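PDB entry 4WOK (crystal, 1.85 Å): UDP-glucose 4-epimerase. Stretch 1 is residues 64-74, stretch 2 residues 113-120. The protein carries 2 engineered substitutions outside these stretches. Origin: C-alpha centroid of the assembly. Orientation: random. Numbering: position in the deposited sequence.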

# COMPACT_ATOMS: atom_id res chain seq x y z
N ASP A 64 -6.84 19.46 -7.31
CA ASP A 64 -6.49 20.75 -7.90
C ASP A 64 -6.05 20.45 -9.33
O ASP A 64 -4.86 20.31 -9.60
CB ASP A 64 -5.38 21.41 -7.09
CG ASP A 64 -4.97 22.79 -7.61
OD1 ASP A 64 -5.40 23.23 -8.70
OD2 ASP A 64 -4.18 23.45 -6.90
N GLN A 65 -7.00 20.30 -10.24
CA GLN A 65 -6.67 19.72 -11.54
C GLN A 65 -5.74 20.62 -12.35
O GLN A 65 -4.86 20.12 -13.04
CB GLN A 65 -7.92 19.41 -12.37
CG GLN A 65 -7.58 18.45 -13.52
CD GLN A 65 -8.76 18.17 -14.42
OE1 GLN A 65 -9.56 17.28 -14.15
NE2 GLN A 65 -8.89 18.94 -15.48
N ALA A 66 -5.89 21.94 -12.24
CA ALA A 66 -4.98 22.85 -12.95
C ALA A 66 -3.54 22.64 -12.49
O ALA A 66 -2.61 22.57 -13.30
CB ALA A 66 -5.38 24.32 -12.75
N ARG A 67 -3.34 22.54 -11.19
CA ARG A 67 -2.00 22.39 -10.67
C ARG A 67 -1.40 21.05 -11.06
O ARG A 67 -0.20 20.95 -11.32
CB ARG A 67 -1.99 22.53 -9.15
CG ARG A 67 -0.59 22.60 -8.53
CD ARG A 67 -0.71 23.10 -7.11
NE ARG A 67 0.58 23.22 -6.46
CZ ARG A 67 1.41 24.25 -6.62
NH1 ARG A 67 1.07 25.26 -7.43
NH2 ARG A 67 2.57 24.27 -5.98
N LEU A 68 -2.23 20.01 -11.08
CA LEU A 68 -1.75 18.69 -11.47
C LEU A 68 -1.37 18.66 -12.97
O LEU A 68 -0.32 18.13 -13.35
CB LEU A 68 -2.81 17.65 -11.15
CG LEU A 68 -2.46 16.17 -11.22
CD1 LEU A 68 -1.18 15.85 -10.42
CD2 LEU A 68 -3.65 15.40 -10.68
N VAL A 69 -2.22 19.24 -13.80
CA VAL A 69 -1.90 19.36 -15.23
C VAL A 69 -0.62 20.16 -15.46
O VAL A 69 0.25 19.78 -16.26
CB VAL A 69 -3.07 20.00 -16.00
CG1 VAL A 69 -2.65 20.42 -17.40
CG2 VAL A 69 -4.25 19.02 -16.07
N GLU A 70 -0.50 21.28 -14.75
CA GLU A 70 0.69 22.13 -14.85
C GLU A 70 1.94 21.32 -14.56
O GLU A 70 2.96 21.42 -15.24
CB GLU A 70 0.57 23.29 -13.87
CG GLU A 70 1.71 24.30 -13.90
CD GLU A 70 1.51 25.36 -12.82
OE1 GLU A 70 0.67 26.26 -13.00
OE2 GLU A 70 2.18 25.27 -11.77
N THR A 71 1.83 20.49 -13.52
CA THR A 71 2.94 19.67 -13.09
C THR A 71 3.31 18.64 -14.13
O THR A 71 4.49 18.45 -14.45
CB THR A 71 2.62 18.97 -11.77
OG1 THR A 71 2.38 19.96 -10.77
CG2 THR A 71 3.79 18.08 -11.33
N MET A 72 2.31 17.96 -14.68
CA MET A 72 2.58 16.99 -15.74
C MET A 72 3.18 17.65 -16.99
O MET A 72 4.05 17.06 -17.65
CB MET A 72 1.31 16.23 -16.09
CG MET A 72 0.78 15.39 -14.92
SD MET A 72 -0.63 14.41 -15.44
CE MET A 72 -1.02 13.56 -13.88
N GLU A 73 2.74 18.86 -17.30
CA GLU A 73 3.29 19.58 -18.46
C GLU A 73 4.75 19.97 -18.21
O GLU A 73 5.61 19.86 -19.10
CB GLU A 73 2.43 20.80 -18.79
CG GLU A 73 1.04 20.38 -19.26
CD GLU A 73 0.14 21.54 -19.69
OE1 GLU A 73 0.46 22.72 -19.41
OE2 GLU A 73 -0.89 21.25 -20.33
N LYS A 74 5.05 20.43 -17.00
CA LYS A 74 6.42 20.81 -16.68
C LYS A 74 7.37 19.61 -16.71
O LYS A 74 8.47 19.70 -17.25
CB LYS A 74 6.47 21.48 -15.30
CG LYS A 74 7.89 21.79 -14.85
CD LYS A 74 7.90 22.51 -13.51
CE LYS A 74 9.33 22.86 -13.09
NZ LYS A 74 9.37 23.66 -11.84
N ALA A 113 -6.15 14.56 -15.74
CA ALA A 113 -4.89 15.26 -15.93
C ALA A 113 -3.97 14.45 -16.85
O ALA A 113 -3.30 15.01 -17.73
CB ALA A 113 -4.21 15.51 -14.61
N CYS A 114 -3.92 13.14 -16.62
CA CYS A 114 -3.14 12.26 -17.49
C CYS A 114 -3.58 12.33 -18.96
O CYS A 114 -2.75 12.59 -19.85
CB CYS A 114 -3.22 10.82 -17.01
SG CYS A 114 -2.27 10.48 -15.50
N ARG A 115 -4.86 12.09 -19.22
CA ARG A 115 -5.31 12.03 -20.61
C ARG A 115 -5.17 13.39 -21.28
O ARG A 115 -4.89 13.46 -22.49
CB ARG A 115 -6.75 11.51 -20.73
CG ARG A 115 -7.84 12.50 -20.25
CD ARG A 115 -9.21 11.86 -20.27
NE ARG A 115 -10.22 12.69 -19.61
CZ ARG A 115 -10.99 13.57 -20.25
NH1 ARG A 115 -10.88 13.71 -21.56
NH2 ARG A 115 -11.88 14.29 -19.58
N LEU A 116 -5.35 14.47 -20.51
CA LEU A 116 -5.31 15.80 -21.12
C LEU A 116 -3.88 16.28 -21.35
O LEU A 116 -3.66 17.31 -22.00
CB LEU A 116 -6.07 16.81 -20.25
CG LEU A 116 -7.57 16.52 -20.10
CD1 LEU A 116 -8.19 17.44 -19.04
CD2 LEU A 116 -8.30 16.64 -21.46
N THR A 117 -2.89 15.54 -20.85
CA THR A 117 -1.51 15.93 -21.10
C THR A 117 -0.77 14.84 -21.88
O THR A 117 0.43 14.91 -22.07
CB THR A 117 -0.76 16.23 -19.77
OG1 THR A 117 -0.76 15.06 -18.93
CG2 THR A 117 -1.46 17.39 -19.00
N ARG A 118 -1.52 13.83 -22.34
CA ARG A 118 -0.94 12.66 -23.02
C ARG A 118 0.11 12.02 -22.12
O ARG A 118 1.09 11.46 -22.60
CB ARG A 118 -0.34 13.04 -24.38
N THR A 119 -0.10 12.14 -20.81
CA THR A 119 0.74 11.43 -19.87
C THR A 119 0.16 10.03 -19.74
O THR A 119 -0.94 9.85 -19.26
CB THR A 119 0.80 12.14 -18.51
OG1 THR A 119 1.44 13.41 -18.66
CG2 THR A 119 1.59 11.30 -17.51
N GLN A 120 0.91 9.03 -20.16
CA GLN A 120 0.30 7.76 -20.52
C GLN A 120 0.25 6.65 -19.49
O GLN A 120 -0.75 5.94 -19.38
CB GLN A 120 1.00 7.20 -21.76
CG GLN A 120 0.11 7.18 -22.98
CD GLN A 120 -0.99 6.15 -22.87
OE1 GLN A 120 -1.09 5.42 -21.87
NE2 GLN A 120 -1.83 6.06 -23.90

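The centre of the contact is Ala-113. Its CA-to-CB bond points toward the helix of stretch 1, and its methyl group meets three side chains there. Leu-68 CG lies 3.9 Å from Ala-113 CB, Val-69 CG2 lies 3.8 Å from the same CB, and Met-72 CE also lies 3.8 Å from it. The backbones come close at this small residue: the CA atoms of Val-69 and Ala-113 are 5.1 Å apart. One turn further along, the CA atoms of Glu-73 and Thr-117 are 6.6 Å apart; the two pairs advance together by four residues, and the gap is wider at the second.

Met-72 has the largest covered area of any residue in the contact. Its CA-to-CB bond points toward stretch 2, and its chi angles are m, t, t, which extends the chain beyond CB. Met-72 CE reaches Cys-114 SG at 3.7 Å, an apolar contact, although the CA-to-CB bond of Cys-114 points away from stretch 1. The sulfur sits near two oxygens: Met-72 SD is 3.6 Å from Ala-113 O and 3.6 Å from Thr-117 OG1. These are van der Waals contacts.

Thr-117 carries the packing onward. The methyl Thr-117 CG2 lies 3.6 Å from Val-69 CG1 and 3.9 Å from Glu-73 CG. Glu-73 CG makes the closest approach of its side chain here, and Glu-73 OE2 is close behind, 4.1 Å from Thr-117 CG2. The hydroxyl of Thr-117 is used within its own stretch: Thr-117 OG1 donates to Ala-113 O at 2.8 Å. This bond ties the residue back to the helical turn, with chi1 in the p well.

Thr-119 approaches the same region, with Thr-119 OG1 3.8 Å from Met-72 CB. Thr-119 N donates to Cys-114 O at 2.9 Å, and Thr-117 N donates to the same oxygen at 3.1 Å. The two hydroxyls, Thr-119 OG1 and Thr-117 OG1, are 2.8 Å apart.

At the edge, Gln-65 NE2 lies 3.9 Å from Leu-116 CD1, an amide against a methyl. No hydrogen bond crosses between the stretches. The contact rests on van der Waals packing, mostly between side chains, with 387 Å² buried in total.

The helix of stretch 1 has its own bonds. It has regular i to i+4 bonds, such as Met-72 N to Leu-68 O at 3.0 Å. Asp-64 caps its start, Asp-64 OD1 accepting a weak bond from Arg-67 N at 3.3 Å. Thr-71 OG1 donates to Arg-67 O at 2.8 Å.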